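Local coordinates for protein Bd0816 (Bdellovibrio bacteriovorus HD100, PDB 5CER) that probably acts as a serine-type D-Ala-D-Ala carboxypeptidase of the peptidase S13 family, removing the terminal D-alanine from cell-wall peptides, at residues L57-T60 against S66-L69; T60-G65 against K98-T103; M317-G322 against K328-S333; F343-H348 against K366-Q371. The protein carries 2 engineered substitutions. One frame throughout, in Å; residues are numbered along the deposited sequence.

Interaction 1: L57-T60 against S66-L69; sequences LHLT and SMDL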
loop_
_atom_site.group_PDB
_atom_site.type_symbol
_atom_site.label_atom_id
_atom_site.label_comp_id
_atom_site.label_asym_id
_atom_site.label_seq_id
_atom_site.Cartn_x
_atom_site.Cartn_y
_atom_site.Cartn_z
ATOM N N LEU A 57 -13.802 -2.332 -27.992
ATOM C CA LEU A 57 -12.879 -2.976 -28.900
ATOM C C LEU A 57 -13.655 -3.185 -30.202
ATOM O O LEU A 57 -14.687 -3.853 -30.222
ATOM C CB LEU A 57 -12.417 -4.315 -28.317
ATOM C CG LEU A 57 -11.871 -4.288 -26.891
ATOM C CD1 LEU A 57 -11.767 -5.671 -26.327
ATOM C CD2 LEU A 57 -10.520 -3.606 -26.828
ATOM N N HIS A 58 -13.135 -2.614 -31.280
ATOM C CA HIS A 58 -13.747 -2.569 -32.612
ATOM C C HIS A 58 -12.943 -3.519 -33.509
ATOM O O HIS A 58 -11.815 -3.225 -33.875
ATOM C CB HIS A 58 -13.709 -1.120 -33.127
ATOM C CG HIS A 58 -14.601 -0.208 -32.357
ATOM N ND1 HIS A 58 -15.962 -0.152 -32.565
ATOM C CD2 HIS A 58 -14.338 0.649 -31.347
ATOM C CE1 HIS A 58 -16.497 0.714 -31.727
ATOM N NE2 HIS A 58 -15.533 1.210 -30.973
ATOM N N LEU A 59 -13.533 -4.667 -33.800
ATOM C CA LEU A 59 -12.864 -5.791 -34.429
ATOM C C LEU A 59 -13.403 -5.951 -35.852
ATOM O O LEU A 59 -14.620 -6.147 -36.060
ATOM C CB LEU A 59 -13.132 -7.031 -33.584
ATOM C CG LEU A 59 -12.189 -7.181 -32.398
ATOM C CD1 LEU A 59 -12.941 -7.674 -31.171
ATOM C CD2 LEU A 59 -11.027 -8.112 -32.681
ATOM N N THR A 60 -12.510 -5.825 -36.843
ATOM C CA THR A 60 -12.887 -5.901 -38.243
ATOM C C THR A 60 -12.074 -7.011 -38.920
ATOM O O THR A 60 -10.853 -6.953 -38.896
ATOM C CB THR A 60 -12.624 -4.533 -38.936
ATOM O OG1 THR A 60 -13.284 -3.477 -38.227
ATOM C CG2 THR A 60 -13.065 -4.543 -40.390
ATOM N N SER A 66 -7.326 -12.739 -40.042
ATOM C CA SER A 66 -7.059 -12.077 -38.753
ATOM C C SER A 66 -8.042 -10.904 -38.537
ATOM O O SER A 66 -8.975 -10.732 -39.305
ATOM C CB SER A 66 -5.581 -11.606 -38.672
ATOM O OG SER A 66 -4.676 -12.411 -39.421
ATOM N N MET A 67 -7.865 -10.158 -37.462
ATOM C CA MET A 67 -8.668 -8.985 -37.183
ATOM C C MET A 67 -7.804 -7.713 -37.200
ATOM O O MET A 67 -6.623 -7.759 -36.909
ATOM C CB MET A 67 -9.336 -9.121 -35.805
ATOM C CG MET A 67 -10.432 -10.175 -35.652
ATOM S SD MET A 67 -11.806 -10.082 -36.811
ATOM C CE MET A 67 -13.248 -10.513 -35.867
ATOM N N ASP A 68 -8.376 -6.612 -37.660
ATOM C CA ASP A 68 -7.927 -5.288 -37.259
ATOM C C ASP A 68 -8.687 -4.967 -35.960
ATOM O O ASP A 68 -9.828 -5.410 -35.767
ATOM C CB ASP A 68 -8.226 -4.210 -38.308
ATOM C CG ASP A 68 -7.315 -4.290 -39.565
ATOM O OD1 ASP A 68 -6.236 -4.883 -39.504
ATOM O OD2 ASP A 68 -7.715 -3.759 -40.622
ATOM N N LEU A 69 -8.040 -4.203 -35.091
ATOM C CA LEU A 69 -8.598 -3.804 -33.819
ATOM C C LEU A 69 -8.385 -2.283 -33.599
ATOM O O LEU A 69 -7.254 -1.790 -33.641
ATOM C CB LEU A 69 -7.913 -4.582 -32.697
ATOM C CG LEU A 69 -8.202 -4.192 -31.244
ATOM C CD1 LEU A 69 -9.697 -4.025 -30.975
ATOM C CD2 LEU A 69 -7.658 -5.283 -30.346
#
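In the β-hairpin formed by strands 54-61 and 67-72, L59 lies opposite L69 as a non-hydrogen-bonded antiparallel pair, and T60 opposite D68 as a hydrogen-bonded one. The latter pair exchanges two backbone bonds, T60 N to D68 O at 2.9 Å and D68 N to T60 O at 2.8 Å, the first almost straight at 168°. The D68 carbonyl oxygen, which already accepts T60 N, also takes a CA-H...O contact from L59 CA at 3.3 Å.

L57, L59, M67 and L69 share one face. L69 has CG anti to its own backbone N (chi1 172°), which swings CD1 across to the other strand, 3.8 Å from L57 CB and close above the peptide atoms of H58. L59 and M67 cross at about a right angle, with L59 CD2 resting 3.7 Å from M67 CG. The flexible M67 chain then folds back, bringing SD to 3.7 Å from T60 C. The leucines are buried on this face, and the unbranched M67 continues it toward the partly exposed end of the hairpin. T60 and D68 put polar groups on the other: T60 OG1 bonds to T193 OG1, and D68 OD1 receives N101 N.

The hairpin sits in the middle of a mixed sheet. Strand 194-199 bonds to L57 and L59 along one side, strand 98-104 takes M67 along the other, and M94 and I99 pack against the leucine face.

Interaction 2: T60-G65 against K98-T103; sequences TPTANG and KIENLT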
loop_
_atom_site.group_PDB
_atom_site.type_symbol
_atom_site.label_atom_id
_atom_site.label_comp_id
_atom_site.label_asym_id
_atom_site.label_seq_id
_atom_site.Cartn_x
_atom_site.Cartn_y
_atom_site.Cartn_z
ATOM N N THR A 60 -12.510 -5.825 -36.843
ATOM C CA THR A 60 -12.887 -5.901 -38.243
ATOM C C THR A 60 -12.074 -7.011 -38.920
ATOM O O THR A 60 -10.853 -6.953 -38.896
ATOM C CB THR A 60 -12.624 -4.533 -38.936
ATOM O OG1 THR A 60 -13.284 -3.477 -38.227
ATOM C CG2 THR A 60 -13.065 -4.543 -40.390
ATOM N N PRO A 61 -12.743 -8.002 -39.553
ATOM C CA PRO A 61 -11.980 -9.025 -40.283
ATOM C C PRO A 61 -11.140 -8.505 -41.461
ATOM O O PRO A 61 -11.594 -7.626 -42.222
ATOM C CB PRO A 61 -13.043 -10.007 -40.799
ATOM C CG PRO A 61 -14.355 -9.561 -40.278
ATOM C CD PRO A 61 -14.205 -8.258 -39.569
ATOM N N THR A 62 -9.912 -9.012 -41.541
ATOM C CA THR A 62 -9.026 -8.817 -42.675
ATOM C C THR A 62 -9.099 -10.020 -43.603
ATOM O O THR A 62 -9.463 -11.108 -43.179
ATOM C CB THR A 62 -7.557 -8.645 -42.232
ATOM O OG1 THR A 62 -7.147 -9.728 -41.385
ATOM C CG2 THR A 62 -7.355 -7.334 -41.499
ATOM N N ALA A 63 -8.740 -9.820 -44.871
ATOM C CA ALA A 63 -8.796 -10.872 -45.895
ATOM C C ALA A 63 -8.003 -12.156 -45.557
ATOM O O ALA A 63 -8.387 -13.254 -45.982
ATOM C CB ALA A 63 -8.338 -10.306 -47.233
ATOM N N ASN A 64 -6.881 -12.013 -44.839
ATOM C CA ASN A 64 -6.077 -13.177 -44.383
ATOM C C ASN A 64 -6.717 -13.990 -43.232
ATOM O O ASN A 64 -6.228 -15.075 -42.908
ATOM C CB ASN A 64 -4.629 -12.785 -44.001
ATOM C CG ASN A 64 -4.561 -11.626 -43.026
ATOM O OD1 ASN A 64 -5.382 -11.509 -42.151
ATOM N ND2 ASN A 64 -3.581 -10.767 -43.186
ATOM N N GLY A 65 -7.798 -13.481 -42.634
ATOM C CA GLY A 65 -8.514 -14.192 -41.564
ATOM C C GLY A 65 -8.149 -13.774 -40.166
ATOM O O GLY A 65 -8.605 -14.390 -39.219
ATOM N N LYS A 98 -4.915 -13.372 -33.727
ATOM C CA LYS A 98 -4.014 -12.562 -34.555
ATOM C C LYS A 98 -4.644 -11.227 -34.880
ATOM O O LYS A 98 -5.771 -11.194 -35.361
ATOM C CB LYS A 98 -3.712 -13.318 -35.868
ATOM C CG LYS A 98 -2.772 -14.499 -35.687
ATOM C CD LYS A 98 -2.329 -15.131 -37.013
ATOM C CE LYS A 98 -1.842 -16.528 -36.780
ATOM N NZ LYS A 98 -0.874 -17.022 -37.793
ATOM N N ILE A 99 -3.919 -10.149 -34.602
ATOM C CA ILE A 99 -4.341 -8.816 -34.958
ATOM C C ILE A 99 -3.406 -8.259 -36.025
ATOM O O ILE A 99 -2.195 -8.225 -35.819
ATOM C CB ILE A 99 -4.306 -7.822 -33.781
ATOM C CG1 ILE A 99 -4.843 -8.420 -32.464
ATOM C CG2 ILE A 99 -4.961 -6.480 -34.177
ATOM C CD1 ILE A 99 -6.307 -8.752 -32.365
ATOM N N GLU A 100 -3.951 -7.812 -37.159
ATOM C CA GLU A 100 -3.132 -7.120 -38.177
ATOM C C GLU A 100 -2.791 -5.704 -37.709
ATOM O O GLU A 100 -1.667 -5.459 -37.283
ATOM C CB GLU A 100 -3.842 -7.050 -39.524
ATOM C CG GLU A 100 -3.739 -8.289 -40.392
ATOM C CD GLU A 100 -2.314 -8.729 -40.642
ATOM O OE1 GLU A 100 -1.574 -7.961 -41.266
ATOM O OE2 GLU A 100 -1.965 -9.872 -40.271
ATOM N N ASN A 101 -3.770 -4.799 -37.778
ATOM C CA ASN A 101 -3.598 -3.395 -37.426
ATOM C C ASN A 101 -4.312 -3.116 -36.119
ATOM O O ASN A 101 -5.544 -3.196 -36.034
ATOM C CB ASN A 101 -4.208 -2.471 -38.479
ATOM C CG ASN A 101 -3.482 -2.482 -39.793
ATOM O OD1 ASN A 101 -4.097 -2.243 -40.846
ATOM N ND2 ASN A 101 -2.225 -2.811 -39.772
ATOM N N LEU A 102 -3.513 -2.790 -35.108
ATOM C CA LEU A 102 -4.013 -2.425 -33.821
ATOM C C LEU A 102 -3.847 -0.899 -33.715
ATOM O O LEU A 102 -2.742 -0.386 -33.616
ATOM C CB LEU A 102 -3.248 -3.183 -32.733
ATOM C CG LEU A 102 -3.889 -3.329 -31.341
ATOM C CD1 LEU A 102 -3.452 -4.488 -30.433
ATOM C CD2 LEU A 102 -3.548 -2.050 -30.690
ATOM N N THR A 103 -4.958 -0.189 -33.718
ATOM C CA THR A 103 -4.966 1.227 -33.409
ATOM C C THR A 103 -5.624 1.466 -32.059
ATOM O O THR A 103 -6.293 0.579 -31.518
ATOM C CB THR A 103 -5.687 2.025 -34.519
ATOM O OG1 THR A 103 -7.088 1.716 -34.537
ATOM C CG2 THR A 103 -5.107 1.697 -35.868
#
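E100 reaches over the hairpin loop by way of T62 and N64, and its side chain meets them atom by atom. CB lies 4.0 Å from the methyl CG2 of T62, whose side chain crosses that of E100 at about a right angle. The next carbon, CG, is 3.8 Å from T62 OG1 and 3.7 Å from N64 ND2. There the chain bends (chi2 -54°), turning the carboxylate toward the asparagine.

The loop that receives it is a type I β-turn from T62 to G65, linking strands 54-61 and 67-72 and closed by G65 N to T62 O at 2.9 Å. Glycine suits the last position, because its positive phi would press a side chain against the preceding carbonyl oxygen. Within the turn T62 OG1 donates to N64 OD1 at 2.6 Å, approaching from above the amide carbonyl plane, and S66 OG bonds to the same oxygen. These bonds fix the rotation of the amide and send ND2 toward E100.

At the tip, E100 CD and OE2 each lie 3.5 Å from N64 ND2, with the amide and carboxylate planes 61° apart. The other oxygen, OE1, forms a salt bridge with R177 of strand 175-181.

Interaction 3: M317-G322 against K328-S333; sequences MIAKTG and KTLAGS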
loop_
_atom_site.group_PDB
_atom_site.type_symbol
_atom_site.label_atom_id
_atom_site.label_comp_id
_atom_site.label_asym_id
_atom_site.label_seq_id
_atom_site.Cartn_x
_atom_site.Cartn_y
_atom_site.Cartn_z
ATOM N N MET A 317 -9.480 -2.376 12.797
ATOM C CA MET A 317 -9.176 -1.078 12.267
ATOM C C MET A 317 -9.297 -1.159 10.762
ATOM O O MET A 317 -8.766 -2.110 10.127
ATOM C CB MET A 317 -7.745 -0.611 12.660
ATOM C CG MET A 317 -7.345 0.758 12.121
ATOM S SD MET A 317 -5.643 1.196 12.558
ATOM C CE MET A 317 -4.708 0.136 11.458
ATOM N N ILE A 318 -9.930 -0.127 10.204
ATOM C CA ILE A 318 -9.956 0.114 8.798
ATOM C C ILE A 318 -9.086 1.337 8.587
ATOM O O ILE A 318 -9.297 2.320 9.247
ATOM C CB ILE A 318 -11.365 0.419 8.327
ATOM C CG1 ILE A 318 -12.247 -0.810 8.507
ATOM C CG2 ILE A 318 -11.359 0.819 6.850
ATOM C CD1 ILE A 318 -13.714 -0.531 8.600
ATOM N N ALA A 319 -8.104 1.290 7.678
ATOM C CA ALA A 319 -7.178 2.412 7.559
ATOM C C ALA A 319 -6.391 2.437 6.285
ATOM O O ALA A 319 -6.226 1.418 5.555
ATOM C CB ALA A 319 -6.223 2.404 8.734
ATOM N N LYS A 320 -5.873 3.632 6.037
ATOM C CA LYS A 320 -4.892 3.913 4.951
ATOM C C LYS A 320 -3.621 4.495 5.580
ATOM O O LYS A 320 -3.726 5.378 6.423
ATOM C CB LYS A 320 -5.507 4.913 3.979
ATOM C CG LYS A 320 -4.612 5.338 2.847
ATOM C CD LYS A 320 -4.525 4.271 1.764
ATOM C CE LYS A 320 -3.342 4.485 0.839
ATOM N NZ LYS A 320 -2.099 4.041 1.517
ATOM N N THR A 321 -2.467 3.976 5.142
ATOM C CA THR A 321 -1.175 4.460 5.577
ATOM C C THR A 321 -0.634 5.501 4.651
ATOM O O THR A 321 -1.067 5.642 3.493
ATOM C CB THR A 321 -0.147 3.341 5.590
ATOM O OG1 THR A 321 -0.125 2.701 4.324
ATOM C CG2 THR A 321 -0.450 2.317 6.700
ATOM N N GLY A 322 0.388 6.186 5.122
ATOM C CA GLY A 322 1.129 7.119 4.288
ATOM C C GLY A 322 2.570 7.237 4.704
ATOM O O GLY A 322 2.892 7.251 5.910
ATOM N N LYS A 328 4.876 10.469 8.221
ATOM C CA LYS A 328 4.301 9.172 8.409
ATOM C C LYS A 328 2.900 9.386 8.907
ATOM O O LYS A 328 2.697 10.037 9.949
ATOM C CB LYS A 328 5.105 8.391 9.419
ATOM C CG LYS A 328 4.847 6.874 9.362
ATOM C CD LYS A 328 5.603 6.275 8.196
ATOM C CE LYS A 328 5.374 4.797 8.079
ATOM N NZ LYS A 328 4.061 4.561 7.423
ATOM N N THR A 329 1.915 8.843 8.190
ATOM C CA THR A 329 0.523 9.198 8.454
ATOM C C THR A 329 -0.394 7.956 8.455
ATOM O O THR A 329 -0.064 6.913 7.879
ATOM C CB THR A 329 -0.022 10.202 7.414
ATOM O OG1 THR A 329 -0.070 9.581 6.145
ATOM C CG2 THR A 329 0.812 11.482 7.310
ATOM N N LEU A 330 -1.544 8.097 9.106
ATOM C CA LEU A 330 -2.565 7.054 9.128
ATOM C C LEU A 330 -3.929 7.687 9.286
ATOM O O LEU A 330 -4.097 8.615 10.067
ATOM C CB LEU A 330 -2.294 6.109 10.305
ATOM C CG LEU A 330 -3.083 4.782 10.275
ATOM C CD1 LEU A 330 -2.475 3.796 9.284
ATOM C CD2 LEU A 330 -3.067 4.156 11.662
ATOM N N ALA A 331 -4.921 7.139 8.591
ATOM C CA ALA A 331 -6.305 7.638 8.692
ATOM C C ALA A 331 -7.329 6.530 8.447
ATOM O O ALA A 331 -7.102 5.646 7.617
ATOM C CB ALA A 331 -6.503 8.789 7.720
ATOM N N GLY A 332 -8.450 6.558 9.155
ATOM C CA GLY A 332 -9.451 5.521 8.997
ATOM C C GLY A 332 -10.397 5.457 10.174
ATOM O O GLY A 332 -10.835 6.479 10.662
ATOM N N SER A 333 -10.759 4.244 10.600
ATOM C CA SER A 333 -11.571 4.073 11.789
ATOM C C SER A 333 -11.149 2.858 12.605
ATOM O O SER A 333 -10.584 1.902 12.088
ATOM C CB SER A 333 -13.050 3.959 11.421
ATOM O OG SER A 333 -13.317 2.694 10.853
#
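M317 and L330 meet tip to tip across an antiparallel β-hairpin, SD 4.0 Å from CD2. The hairpin's first strand carries the sequence K320-T321-G322, the KTG signature of the penicillin-binding protein and β-lactamase fold, which in relatives borders the active site.

I318 follows, exchanging two backbone bonds with S333, I318 N to S333 O and S333 N to I318 O, both 2.8 Å. A319 faces G332 with their CA atoms only 4.1 Å apart; a side chain on G332 would collide with I318 O and A319 CA, so glycine fits this tight pairing.

K320 pairs with A331 through the backbone and sends its long chain away from the partner strand. Bends at chi2 and chi4 curl it so that NZ donates to T321 O at 2.7 Å, and it also bonds to S214 OG.

T321 turns its methyl CG2 to L330 CD1, 3.6 Å away, while its hydroxyl bonds to T305 OG1. G322, without a side chain, lets T329 OG1 come within 3.3 Å of its CA; that hydroxyl bonds to L31 O. Finally G322 O accepts T329 N from above its carbonyl plane and a weak second bond, at 3.3 Å, from K328 NZ, whose stronger bond goes to T323 OG1.

Interaction 4: F343-H348 against K366-Q371; sequences FAILLH and KNKISQ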
loop_
_atom_site.group_PDB
_atom_site.type_symbol
_atom_site.label_atom_id
_atom_site.label_comp_id
_atom_site.label_asym_id
_atom_site.label_seq_id
_atom_site.Cartn_x
_atom_site.Cartn_y
_atom_site.Cartn_z
ATOM N N PHE A 343 -10.388 8.511 12.851
ATOM C CA PHE A 343 -9.168 9.089 13.338
ATOM C C PHE A 343 -8.303 9.503 12.171
ATOM O O PHE A 343 -8.374 8.926 11.073
ATOM C CB PHE A 343 -8.382 8.113 14.208
ATOM C CG PHE A 343 -7.750 6.971 13.418
ATOM C CD1 PHE A 343 -6.512 7.118 12.812
ATOM C CD2 PHE A 343 -8.419 5.753 13.268
ATOM C CE1 PHE A 343 -5.990 6.114 12.020
ATOM C CE2 PHE A 343 -7.861 4.736 12.512
ATOM C CZ PHE A 343 -6.651 4.917 11.879
ATOM N N ALA A 344 -7.422 10.476 12.438
ATOM C CA ALA A 344 -6.286 10.783 11.553
ATOM C C ALA A 344 -5.072 11.104 12.429
ATOM O O ALA A 344 -5.197 11.857 13.409
ATOM C CB ALA A 344 -6.637 11.923 10.628
ATOM N N ILE A 345 -3.920 10.541 12.071
ATOM C CA ILE A 345 -2.671 10.737 12.806
ATOM C C ILE A 345 -1.602 11.145 11.841
ATOM O O ILE A 345 -1.344 10.439 10.825
ATOM C CB ILE A 345 -2.241 9.439 13.482
ATOM C CG1 ILE A 345 -3.278 9.012 14.540
ATOM C CG2 ILE A 345 -0.904 9.625 14.180
ATOM C CD1 ILE A 345 -3.153 7.554 14.944
ATOM N N LEU A 346 -1.010 12.291 12.085
ATOM C CA LEU A 346 -0.018 12.836 11.204
ATOM C C LEU A 346 1.284 13.040 12.000
ATOM O O LEU A 346 1.311 13.827 12.937
ATOM C CB LEU A 346 -0.547 14.169 10.613
ATOM C CG LEU A 346 -1.943 13.995 9.870
ATOM C CD1 LEU A 346 -2.669 15.252 9.472
ATOM C CD2 LEU A 346 -1.609 13.340 8.552
ATOM N N LEU A 347 2.350 12.373 11.580
ATOM C CA LEU A 347 3.676 12.539 12.167
ATOM C C LEU A 347 4.690 13.136 11.166
ATOM O O LEU A 347 4.606 12.925 9.946
ATOM C CB LEU A 347 4.246 11.184 12.638
ATOM C CG LEU A 347 3.716 10.203 13.690
ATOM C CD1 LEU A 347 4.737 9.526 14.588
ATOM C CD2 LEU A 347 2.795 11.054 14.486
ATOM N N HIS A 348 5.645 13.908 11.693
ATOM C CA HIS A 348 6.787 14.393 10.930
ATOM C C HIS A 348 7.893 13.376 11.052
ATOM O O HIS A 348 8.038 12.727 12.123
ATOM C CB HIS A 348 7.246 15.759 11.472
ATOM C CG HIS A 348 8.472 16.298 10.783
ATOM N ND1 HIS A 348 8.437 17.166 9.708
ATOM C CD2 HIS A 348 9.783 16.039 11.001
ATOM C CE1 HIS A 348 9.668 17.425 9.311
ATOM N NE2 HIS A 348 10.505 16.760 10.078
ATOM N N LYS A 366 1.291 3.033 15.763
ATOM C CA LYS A 366 0.617 1.793 16.194
ATOM C C LYS A 366 0.257 1.817 17.671
ATOM O O LYS A 366 -0.836 1.368 18.065
ATOM C CB LYS A 366 1.479 0.550 15.882
ATOM C CG LYS A 366 1.525 0.225 14.395
ATOM C CD LYS A 366 2.553 -0.846 14.131
ATOM C CE LYS A 366 2.666 -1.108 12.630
ATOM N NZ LYS A 366 3.493 -2.310 12.360
ATOM N N ASN A 367 1.187 2.307 18.472
ATOM C CA ASN A 367 0.946 2.412 19.888
ATOM C C ASN A 367 -0.097 3.468 20.218
ATOM O O ASN A 367 -0.888 3.289 21.144
ATOM C CB ASN A 367 2.262 2.649 20.632
ATOM C CG ASN A 367 3.191 1.442 20.598
ATOM O OD1 ASN A 367 2.800 0.293 20.239
ATOM N ND2 ASN A 367 4.402 1.668 21.009
ATOM N N LYS A 368 -0.149 4.519 19.414
ATOM C CA LYS A 368 -1.159 5.549 19.588
ATOM C C LYS A 368 -2.527 4.999 19.315
ATOM O O LYS A 368 -3.429 5.177 20.102
ATOM C CB LYS A 368 -0.883 6.714 18.667
ATOM C CG LYS A 368 -1.100 8.067 19.310
ATOM C CD LYS A 368 -0.454 9.155 18.456
ATOM C CE LYS A 368 0.315 10.231 19.200
ATOM N NZ LYS A 368 0.721 9.987 20.590
ATOM N N ILE A 369 -2.662 4.260 18.220
ATOM C CA ILE A 369 -3.919 3.552 17.898
ATOM C C ILE A 369 -4.341 2.577 18.987
ATOM O O ILE A 369 -5.504 2.573 19.391
ATOM C CB ILE A 369 -3.827 2.817 16.531
ATOM C CG1 ILE A 369 -3.885 3.829 15.404
ATOM C CG2 ILE A 369 -4.934 1.774 16.344
ATOM C CD1 ILE A 369 -5.183 4.610 15.315
ATOM N N SER A 370 -3.399 1.776 19.473
ATOM C CA SER A 370 -3.680 0.878 20.593
ATOM C C SER A 370 -4.197 1.620 21.840
ATOM O O SER A 370 -5.113 1.149 22.501
ATOM C CB SER A 370 -2.468 0.030 20.933
ATOM O OG SER A 370 -2.077 -0.737 19.805
ATOM N N GLN A 371 -3.573 2.749 22.152
ATOM C CA GLN A 371 -3.973 3.558 23.281
ATOM C C GLN A 371 -5.400 4.066 23.121
ATOM O O GLN A 371 -6.227 3.942 24.064
ATOM C CB GLN A 371 -2.992 4.705 23.464
ATOM C CG GLN A 371 -3.135 5.445 24.806
ATOM C CD GLN A 371 -3.100 4.519 26.049
ATOM O OE1 GLN A 371 -2.236 3.645 26.173
ATOM N NE2 GLN A 371 -4.038 4.736 26.976
#
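Strand 343-348 and helix 366-371, which meet through F343, I345, K368 and I369, run roughly antiparallel at 150° between their N-to-C directions, with axes 10.4 Å apart. I369 bridges the gap with its terminal methyl. CD1 stands 3.6 Å from the centroid of the F343 ring and 7° off its normal, a CH-pi contact over the middle of one face. F343 can offer that face because CG sits between its backbone N and carbonyl carbon (chi1 71°). The same methyl also touches I345 CD1 at 3.6 Å.

Isoleucine suits both strand and helix here: its branched CB fills space near the backbone, and the slim CD1 extends to the neighbour. Beside it, the aliphatic part of K368 passes I345, CD 4.3 Å from CG2. Its chain is poorly ordered, so the salt bridge modelled from its ammonium to E22 is probably loose.

This is a helix laid on the antiparallel sheet of the penicillin-binding protein and β-lactamase fold. L330 and I365 enlarge the apolar layer, while S370 and Q371 bond to the backbone of another protein chain. With no hydrogen bond joining the two segments, they are held by dispersion and a weak CH-pi attraction, which depend on close fit and the exclusion of water.

How the interactions relate
From the N terminus, interaction 1 comes first, closing the tight turn between strands 54-61 and 67-72. Interaction 2 starts within that turn and reaches 98-103, closing a longer loop that includes helix 81-93. The two loops therefore overlap and cross, sharing T60, and the contacts touch through M67 O and E100 N, tying three strands of the mixed sheet together. Much later in the chain, on the other side of its centre, interaction 3 closes a second hairpin. Interaction 4 follows in series, folding helix 356-375 back onto strand 339-348, which neighbours strand 327-336 and bonds to it from I345 N to L330 O. The centres of interactions 1 and 3 lie about 45 Å apart.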